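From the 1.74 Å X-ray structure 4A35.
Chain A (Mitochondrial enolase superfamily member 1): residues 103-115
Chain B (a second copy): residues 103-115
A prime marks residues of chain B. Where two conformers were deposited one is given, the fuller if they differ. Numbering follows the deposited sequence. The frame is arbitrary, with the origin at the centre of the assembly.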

ATOM      1  N   ARG A 103      -6.563  -7.644  -6.639  1.00 17.09           N
ATOM      2  CA  ARG A 103      -5.228  -7.505  -6.023  1.00 16.92           C
ATOM      3  C   ARG A 103      -4.432  -6.321  -6.681  1.00 17.96           C
ATOM      4  O   ARG A 103      -3.557  -5.734  -6.041  1.00 18.85           O
ATOM      5  CB  ARG A 103      -4.421  -8.834  -6.143  1.00 16.76           C
ATOM      6  CG  ARG A 103      -3.920  -9.113  -7.580  1.00 15.21           C
ATOM      7  CD  ARG A 103      -3.236 -10.491  -7.717  1.00 15.38           C
ATOM      8  NE  ARG A 103      -2.282 -10.750  -6.626  1.00 17.12           N
ATOM      9  CZ  ARG A 103      -1.052 -10.242  -6.562  1.00 16.53           C
ATOM     10  NH1 ARG A 103      -0.608  -9.426  -7.522  1.00 15.48           N
ATOM     11  NH2 ARG A 103      -0.255 -10.549  -5.548  1.00 17.69           N
ATOM     12  N   TRP A 104      -4.791  -5.944  -7.905  1.00 16.22           N
ATOM     13  CA  TRP A 104      -4.097  -4.846  -8.597  1.00 15.70           C
ATOM     14  C   TRP A 104      -4.257  -3.533  -7.814  1.00 17.96           C
ATOM     15  O   TRP A 104      -3.364  -2.686  -7.875  1.00 18.48           O
ATOM     16  CB  TRP A 104      -4.695  -4.636 -10.006  1.00 13.25           C
ATOM     17  CG  TRP A 104      -3.865  -3.713 -10.875  1.00 14.20           C
ATOM     18  CD1 TRP A 104      -4.089  -2.383 -11.106  1.00 17.17           C
ATOM     19  CD2 TRP A 104      -2.706  -4.061 -11.622  1.00 15.19           C
ATOM     20  NE1 TRP A 104      -3.112  -1.878 -11.928  1.00 17.58           N
ATOM     21  CE2 TRP A 104      -2.272  -2.893 -12.297  1.00 18.91           C
ATOM     22  CE3 TRP A 104      -1.978  -5.261 -11.796  1.00 17.35           C
ATOM     23  CZ2 TRP A 104      -1.092  -2.863 -13.052  1.00 17.85           C
ATOM     24  CZ3 TRP A 104      -0.851  -5.251 -12.603  1.00 19.49           C
ATOM     25  CH2 TRP A 104      -0.439  -4.068 -13.256  1.00 19.58           C
ATOM     26  N   ILE A 105      -5.387  -3.375  -7.096  1.00 14.59           N
ATOM     27  CA  ILE A 105      -5.595  -2.128  -6.364  1.00 14.62           C
ATOM     28  C   ILE A 105      -4.863  -2.115  -4.983  1.00 16.42           C
ATOM     29  O   ILE A 105      -4.915  -1.094  -4.286  1.00 16.76           O
ATOM     30  CB  ILE A 105      -7.036  -1.674  -6.283  1.00 16.15           C
ATOM     31  CG1 ILE A 105      -7.872  -2.611  -5.383  1.00 15.45           C
ATOM     32  CG2 ILE A 105      -7.639  -1.467  -7.734  1.00 17.80           C
ATOM     33  CD1 ILE A 105      -9.365  -2.011  -5.091  1.00 18.82           C
ATOM     34  N   GLY A 106      -4.132  -3.184  -4.682  1.00 14.71           N
ATOM     35  CA  GLY A 106      -3.222  -3.256  -3.544  1.00 13.69           C
ATOM     36  C   GLY A 106      -1.848  -3.458  -4.185  1.00 19.44           C
ATOM     37  O   GLY A 106      -1.312  -2.527  -4.790  1.00 20.25           O
ATOM     38  N   PRO A 107      -1.311  -4.707  -4.216  1.00 16.29           N
ATOM     39  CA  PRO A 107      -1.827  -5.897  -3.527  1.00 14.95           C
ATOM     40  C   PRO A 107      -1.480  -5.899  -2.038  1.00 16.69           C
ATOM     41  O   PRO A 107      -0.363  -5.508  -1.632  1.00 16.21           O
ATOM     42  CB  PRO A 107      -1.095  -7.074  -4.219  1.00 17.35           C
ATOM     43  CG  PRO A 107      -0.003  -6.471  -5.039  1.00 22.86           C
ATOM     44  CD  PRO A 107      -0.021  -4.983  -4.881  1.00 17.73           C
ATOM     45  N   GLU A 108      -2.447  -6.367  -1.206  1.00 15.59           N
ATOM     46  CA  GLU A 108      -2.275  -6.494   0.244  0.50 15.91           C
ATOM     47  C   GLU A 108      -1.722  -5.199   0.890  1.00 17.49           C
ATOM     48  O   GLU A 108      -0.801  -5.219   1.714  1.00 17.74           O
ATOM     49  CB  GLU A 108      -1.408  -7.714   0.606  0.50 17.02           C
ATOM     50  CG  GLU A 108      -2.169  -9.024   0.460  0.50 17.48           C
ATOM     51  CD  GLU A 108      -1.546 -10.141   1.275  0.50 24.79           C
ATOM     52  OE1 GLU A 108      -0.429 -10.576   0.920  0.50 30.10           O
ATOM     53  OE2 GLU A 108      -2.121 -10.517   2.318  0.50 24.04           O
ATOM     54  N   LYS A 109      -2.341  -4.048   0.525  1.00 14.48           N
ATOM     55  CA  LYS A 109      -1.970  -2.752   1.115  1.00 14.73           C
ATOM     56  C   LYS A 109      -3.076  -1.742   0.887  1.00 16.36           C
ATOM     57  O   LYS A 109      -3.847  -1.855  -0.056  1.00 16.33           O
ATOM     58  CB  LYS A 109      -0.642  -2.222   0.528  1.00 16.40           C
ATOM     59  CG  LYS A 109      -0.743  -1.851  -0.964  1.00 17.04           C
ATOM     60  CD  LYS A 109       0.671  -1.567  -1.586  1.00 15.84           C
ATOM     61  CE  LYS A 109       1.530  -2.808  -1.698  1.00 17.75           C
ATOM     62  NZ  LYS A 109       2.629  -2.550  -2.664  1.00 23.44           N
ATOM     63  N   GLY A 110      -3.098  -0.705   1.702  1.00 15.17           N
ATOM     64  CA  GLY A 110      -4.095   0.325   1.539  1.00 13.82           C
ATOM     65  C   GLY A 110      -5.526  -0.150   1.749  1.00 15.18           C
ATOM     66  O   GLY A 110      -5.808  -1.119   2.507  1.00 15.19           O
ATOM     67  N   VAL A 111      -6.426   0.526   1.024  1.00 13.97           N
ATOM     68  CA  VAL A 111      -7.886   0.337   1.137  1.00 13.80           C
ATOM     69  C   VAL A 111      -8.296  -1.127   1.036  1.00 16.09           C
ATOM     70  O   VAL A 111      -9.068  -1.623   1.886  1.00 17.22           O
ATOM     71  CB  VAL A 111      -8.640   1.187   0.098  1.00 17.07           C
ATOM     72  CG1 VAL A 111     -10.097   0.704  -0.053  1.00 15.80           C
ATOM     73  CG2 VAL A 111      -8.593   2.662   0.514  1.00 16.79           C
ATOM     74  N   VAL A 112      -7.774  -1.817   0.036  1.00 15.37           N
ATOM     75  CA  VAL A 112      -8.235  -3.196  -0.228  1.00 16.33           C
ATOM     76  C   VAL A 112      -7.873  -4.124   0.970  1.00 15.68           C
ATOM     77  O   VAL A 112      -8.690  -4.981   1.321  1.00 15.06           O
ATOM     78  CB  VAL A 112      -7.721  -3.755  -1.595  1.00 18.30           C
ATOM     79  CG1 VAL A 112      -6.218  -4.051  -1.560  1.00 17.43           C
ATOM     80  CG2 VAL A 112      -8.540  -4.987  -2.036  1.00 17.91           C
ATOM     81  N   HIS A 113      -6.732  -3.875   1.623  1.00 13.78           N
ATOM     82  CA  HIS A 113      -6.323  -4.708   2.775  1.00 14.45           C
ATOM     83  C   HIS A 113      -7.106  -4.336   4.037  1.00 17.05           C
ATOM     84  O   HIS A 113      -7.471  -5.227   4.833  1.00 14.48           O
ATOM     85  CB  HIS A 113      -4.821  -4.652   3.002  1.00 16.22           C
ATOM     86  CG  HIS A 113      -4.248  -5.969   3.453  1.00 16.37           C
ATOM     87  ND1 HIS A 113      -4.520  -7.147   2.774  1.00 16.04           N
ATOM     88  CD2 HIS A 113      -3.316  -6.218   4.409  1.00 15.89           C
ATOM     89  CE1 HIS A 113      -3.864  -8.091   3.431  1.00 15.35           C
ATOM     90  NE2 HIS A 113      -3.073  -7.563   4.379  1.00 16.02           N
ATOM     91  N   LEU A 114      -7.375  -3.028   4.244  1.00 14.81           N
ATOM     92  CA  LEU A 114      -8.239  -2.592   5.358  1.00 16.20           C
ATOM     93  C   LEU A 114      -9.626  -3.250   5.237  1.00 16.32           C
ATOM     94  O   LEU A 114     -10.131  -3.838   6.219  1.00 15.79           O
ATOM     95  CB  LEU A 114      -8.385  -1.060   5.325  1.00 16.45           C
ATOM     96  CG  LEU A 114      -7.071  -0.268   5.597  1.00 19.48           C
ATOM     97  CD1 LEU A 114      -7.366   1.203   5.632  1.00 16.91           C
ATOM     98  CD2 LEU A 114      -6.464  -0.647   6.987  1.00 17.53           C
ATOM     99  N   ALA A 115     -10.188  -3.257   4.006  1.00 14.30           N
ATOM    100  CA  ALA A 115     -11.459  -3.895   3.758  1.00 15.31           C
ATOM    101  C   ALA A 115     -11.380  -5.404   4.021  1.00 16.72           C
ATOM    102  O   ALA A 115     -12.293  -5.978   4.599  1.00 15.98           O
ATOM    103  CB  ALA A 115     -11.926  -3.622   2.325  1.00 15.24           C
TER
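Chain B (103-115) RWIGPEKGVVHLA

Chain B lies on chain A across an exact two-fold axis, so each contact described for one copy recurs with the chains exchanged. Its stretch opens in the last residues of a 3-10 segment, Arg103′ to Ile105′. Arg103′ stays out of reach, and Trp104′ contributes little beyond its carbonyl, with O 4.4 Å from CD1 of Leu114. Ile105′ is the first substantial contact: its side chain (chi1 p, chi2 t) packs CD1 against CG2 of Val111 at 3.6 Å and CG2 against CD1 of Leu114 at 4.2 Å, while its O receives a CA-H...O contact from CA of Gly110 at 3.3 Å. The same O lies 3.3 Å from N of Val111, but the angle is too poor for a hydrogen bond; water 2 joins them instead, donating to Ile105′ O (2.7 Å) and accepting from Val111 N (3.1 Å).

A turn with a cis peptide before Pro107′ then carries the chain off the interface through Glu108′. Lys109′ returns, its CB 3.9 Å from CD of Lys109. Gly110′, at positive phi, places its CA 3.3 Å from Ile105 O; a CB here would crowd Lys109 O and Gly110 CA. Within the helix, Val111′ meets its own mate, CB of Val111′ to CB of Val111 at 3.7 Å, and Leu114′, one turn on, sets CD1 4.0 Å from CA of Ile105.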

ATOM      1  N   ARG B 103      -4.750  10.160   4.449  1.00 17.09           N
ATOM      2  CA  ARG B 103      -3.466   9.438   4.340  1.00 16.92           C
ATOM      3  C   ARG B 103      -3.516   8.089   5.142  1.00 17.96           C
ATOM      4  O   ARG B 103      -2.793   7.146   4.812  1.00 18.85           O
ATOM      5  CB  ARG B 103      -2.287  10.326   4.844  1.00 16.76           C
ATOM      6  CG  ARG B 103      -2.264  10.487   6.383  1.00 15.21           C
ATOM      7  CD  ARG B 103      -1.174  11.472   6.863  1.00 15.38           C
ATOM      8  NE  ARG B 103       0.121  11.230   6.208  1.00 17.12           N
ATOM      9  CZ  ARG B 103       0.970  10.260   6.546  1.00 16.53           C
ATOM     10  NH1 ARG B 103       0.667   9.413   7.533  1.00 15.48           N
ATOM     11  NH2 ARG B 103       2.127  10.133   5.911  1.00 17.69           N
ATOM     12  N   TRP B 104      -4.408   7.990   6.124  1.00 16.22           N
ATOM     13  CA  TRP B 104      -4.521   6.762   6.929  1.00 15.70           C
ATOM     14  C   TRP B 104      -4.913   5.572   6.039  1.00 17.96           C
ATOM     15  O   TRP B 104      -4.532   4.442   6.346  1.00 18.48           O
ATOM     16  CB  TRP B 104      -5.610   6.928   8.011  1.00 13.25           C
ATOM     17  CG  TRP B 104      -5.601   5.818   9.043  1.00 14.20           C
ATOM     18  CD1 TRP B 104      -6.415   4.718   9.072  1.00 17.17           C
ATOM     19  CD2 TRP B 104      -4.751   5.719  10.178  1.00 15.19           C
ATOM     20  NE1 TRP B 104      -6.095   3.925  10.145  1.00 17.58           N
ATOM     21  CE2 TRP B 104      -5.105   4.533  10.869  1.00 18.91           C
ATOM     22  CE3 TRP B 104      -3.710   6.527  10.694  1.00 17.35           C
ATOM     23  CZ2 TRP B 104      -4.395   4.083  11.990  1.00 17.85           C
ATOM     24  CZ3 TRP B 104      -3.055   6.120  11.847  1.00 19.49           C
ATOM     25  CH2 TRP B 104      -3.426   4.927  12.508  1.00 19.58           C
ATOM     26  N   ILE B 105      -5.672   5.833   4.955  1.00 14.59           N
ATOM     27  CA  ILE B 105      -6.096   4.727   4.101  1.00 14.62           C
ATOM     28  C   ILE B 105      -4.994   4.307   3.074  1.00 16.42           C
ATOM     29  O   ILE B 105      -5.208   3.345   2.326  1.00 16.76           O
ATOM     30  CB  ILE B 105      -7.463   4.898   3.476  1.00 16.15           C
ATOM     31  CG1 ILE B 105      -7.461   6.021   2.415  1.00 15.45           C
ATOM     32  CG2 ILE B 105      -8.571   5.072   4.595  1.00 17.80           C
ATOM     33  CD1 ILE B 105      -8.857   6.063   1.563  1.00 18.82           C
ATOM     34  N   GLY B 106      -3.836   4.956   3.140  1.00 14.71           N
ATOM     35  CA  GLY B 106      -2.637   4.558   2.410  1.00 13.69           C
ATOM     36  C   GLY B 106      -1.628   4.230   3.512  1.00 19.44           C
ATOM     37  O   GLY B 106      -1.774   3.212   4.193  1.00 20.25           O
ATOM     38  N   PRO B 107      -0.677   5.149   3.831  1.00 16.29           N
ATOM     39  CA  PRO B 107      -0.377   6.387   3.100  1.00 14.95           C
ATOM     40  C   PRO B 107       0.446   6.129   1.837  1.00 16.69           C
ATOM     41  O   PRO B 107       1.368   5.285   1.827  1.00 16.21           O
ATOM     42  CB  PRO B 107       0.473   7.212   4.099  1.00 17.35           C
ATOM     43  CG  PRO B 107       0.850   6.282   5.203  1.00 22.86           C
ATOM     44  CD  PRO B 107       0.283   4.925   4.932  1.00 17.73           C
ATOM     45  N   GLU B 108       0.120   6.884   0.755  1.00 15.59           N
ATOM     46  CA  GLU B 108       0.833   6.814  -0.523  0.50 15.91           C
ATOM     47  C   GLU B 108       0.999   5.360  -1.030  1.00 17.49           C
ATOM     48  O   GLU B 108       2.073   4.936  -1.468  1.00 17.74           O
ATOM     49  CB  GLU B 108       2.190   7.540  -0.455  0.50 17.02           C
ATOM     50  CG  GLU B 108       2.035   9.053  -0.486  0.50 17.48           C
ATOM     51  CD  GLU B 108       3.305   9.749  -0.934  0.50 24.79           C
ATOM     52  OE1 GLU B 108       4.295   9.716  -0.171  0.50 30.10           O
ATOM     53  OE2 GLU B 108       3.348  10.243  -2.080  0.50 24.04           O
ATOM     54  N   LYS B 109      -0.122   4.596  -1.001  1.00 14.48           N
ATOM     55  CA  LYS B 109      -0.131   3.219  -1.522  1.00 14.73           C
ATOM     56  C   LYS B 109      -1.555   2.772  -1.784  1.00 16.36           C
ATOM     57  O   LYS B 109      -2.493   3.264  -1.172  1.00 16.33           O
ATOM     58  CB  LYS B 109       0.558   2.241  -0.544  1.00 16.40           C
ATOM     59  CG  LYS B 109      -0.209   2.063   0.779  1.00 17.04           C
ATOM     60  CD  LYS B 109       0.640   1.276   1.840  1.00 15.84           C
ATOM     61  CE  LYS B 109       1.829   2.061   2.348  1.00 17.75           C
ATOM     62  NZ  LYS B 109       2.303   1.453   3.619  1.00 23.44           N
ATOM     63  N   GLY B 110      -1.707   1.773  -2.633  1.00 15.17           N
ATOM     64  CA  GLY B 110      -3.025   1.258  -2.917  1.00 13.82           C
ATOM     65  C   GLY B 110      -3.957   2.258  -3.585  1.00 15.18           C
ATOM     66  O   GLY B 110      -3.528   3.195  -4.314  1.00 15.19           O
ATOM     67  N   VAL B 111      -5.247   2.070  -3.284  1.00 13.97           N
ATOM     68  CA  VAL B 111      -6.357   2.830  -3.895  1.00 13.80           C
ATOM     69  C   VAL B 111      -6.138   4.337  -3.831  1.00 16.09           C
ATOM     70  O   VAL B 111      -6.281   5.037  -4.858  1.00 17.22           O
ATOM     71  CB  VAL B 111      -7.709   2.448  -3.263  1.00 17.07           C
ATOM     72  CG1 VAL B 111      -8.787   3.495  -3.603  1.00 15.80           C
ATOM     73  CG2 VAL B 111      -8.124   1.056  -3.750  1.00 16.79           C
ATOM     74  N   VAL B 112      -5.773   4.829  -2.659  1.00 15.37           N
ATOM     75  CA  VAL B 112      -5.690   6.293  -2.468  1.00 16.33           C
ATOM     76  C   VAL B 112      -4.580   6.893  -3.381  1.00 15.68           C
ATOM     77  O   VAL B 112      -4.790   7.978  -3.931  1.00 15.06           O
ATOM     78  CB  VAL B 112      -5.517   6.698  -0.968  1.00 18.30           C
ATOM     79  CG1 VAL B 112      -4.120   6.350  -0.442  1.00 17.43           C
ATOM     80  CG2 VAL B 112      -5.859   8.189  -0.751  1.00 17.91           C
ATOM     81  N   HIS B 113      -3.490   6.148  -3.602  1.00 13.78           N
ATOM     82  CA  HIS B 113      -2.396   6.647  -4.463  1.00 14.45           C
ATOM     83  C   HIS B 113      -2.757   6.529  -5.946  1.00 17.05           C
ATOM     84  O   HIS B 113      -2.415   7.425  -6.746  1.00 14.48           O
ATOM     85  CB  HIS B 113      -1.076   5.963  -4.144  1.00 16.22           C
ATOM     86  CG  HIS B 113       0.104   6.890  -4.255  1.00 16.37           C
ATOM     87  ND1 HIS B 113       0.116   8.126  -3.627  1.00 16.04           N
ATOM     88  CD2 HIS B 113       1.329   6.660  -4.794  1.00 15.89           C
ATOM     89  CE1 HIS B 113       1.288   8.663  -3.930  1.00 15.35           C
ATOM     90  NE2 HIS B 113       2.074   7.785  -4.573  1.00 16.02           N
ATOM     91  N   LEU B 114      -3.444   5.434  -6.338  1.00 14.81           N
ATOM     92  CA  LEU B 114      -3.951   5.303  -7.718  1.00 16.20           C
ATOM     93  C   LEU B 114      -4.890   6.478  -8.047  1.00 16.32           C
ATOM     94  O   LEU B 114      -4.724   7.141  -9.095  1.00 15.79           O
ATOM     95  CB  LEU B 114      -4.713   3.972  -7.860  1.00 16.45           C
ATOM     96  CG  LEU B 114      -3.835   2.693  -7.709  1.00 19.48           C
ATOM     97  CD1 LEU B 114      -4.673   1.475  -7.963  1.00 16.91           C
ATOM     98  CD2 LEU B 114      -2.677   2.679  -8.756  1.00 17.53           C
ATOM     99  N   ALA B 115      -5.799   6.812  -7.101  1.00 14.30           N
ATOM    100  CA  ALA B 115      -6.693   7.931  -7.272  1.00 15.31           C
ATOM    101  C   ALA B 115      -5.915   9.250  -7.369  1.00 16.72           C
ATOM    102  O   ALA B 115      -6.242  10.100  -8.188  1.00 15.98           O
ATOM    103  CB  ALA B 115      -7.708   7.988  -6.126  1.00 15.24           C
TER
HETATM  104  O   HOH W   1      -5.654  -0.570  -1.698  1.00 14.83           O
HETATM  105  O   HOH W   2      -5.121   2.965  -0.388  1.00 14.83           O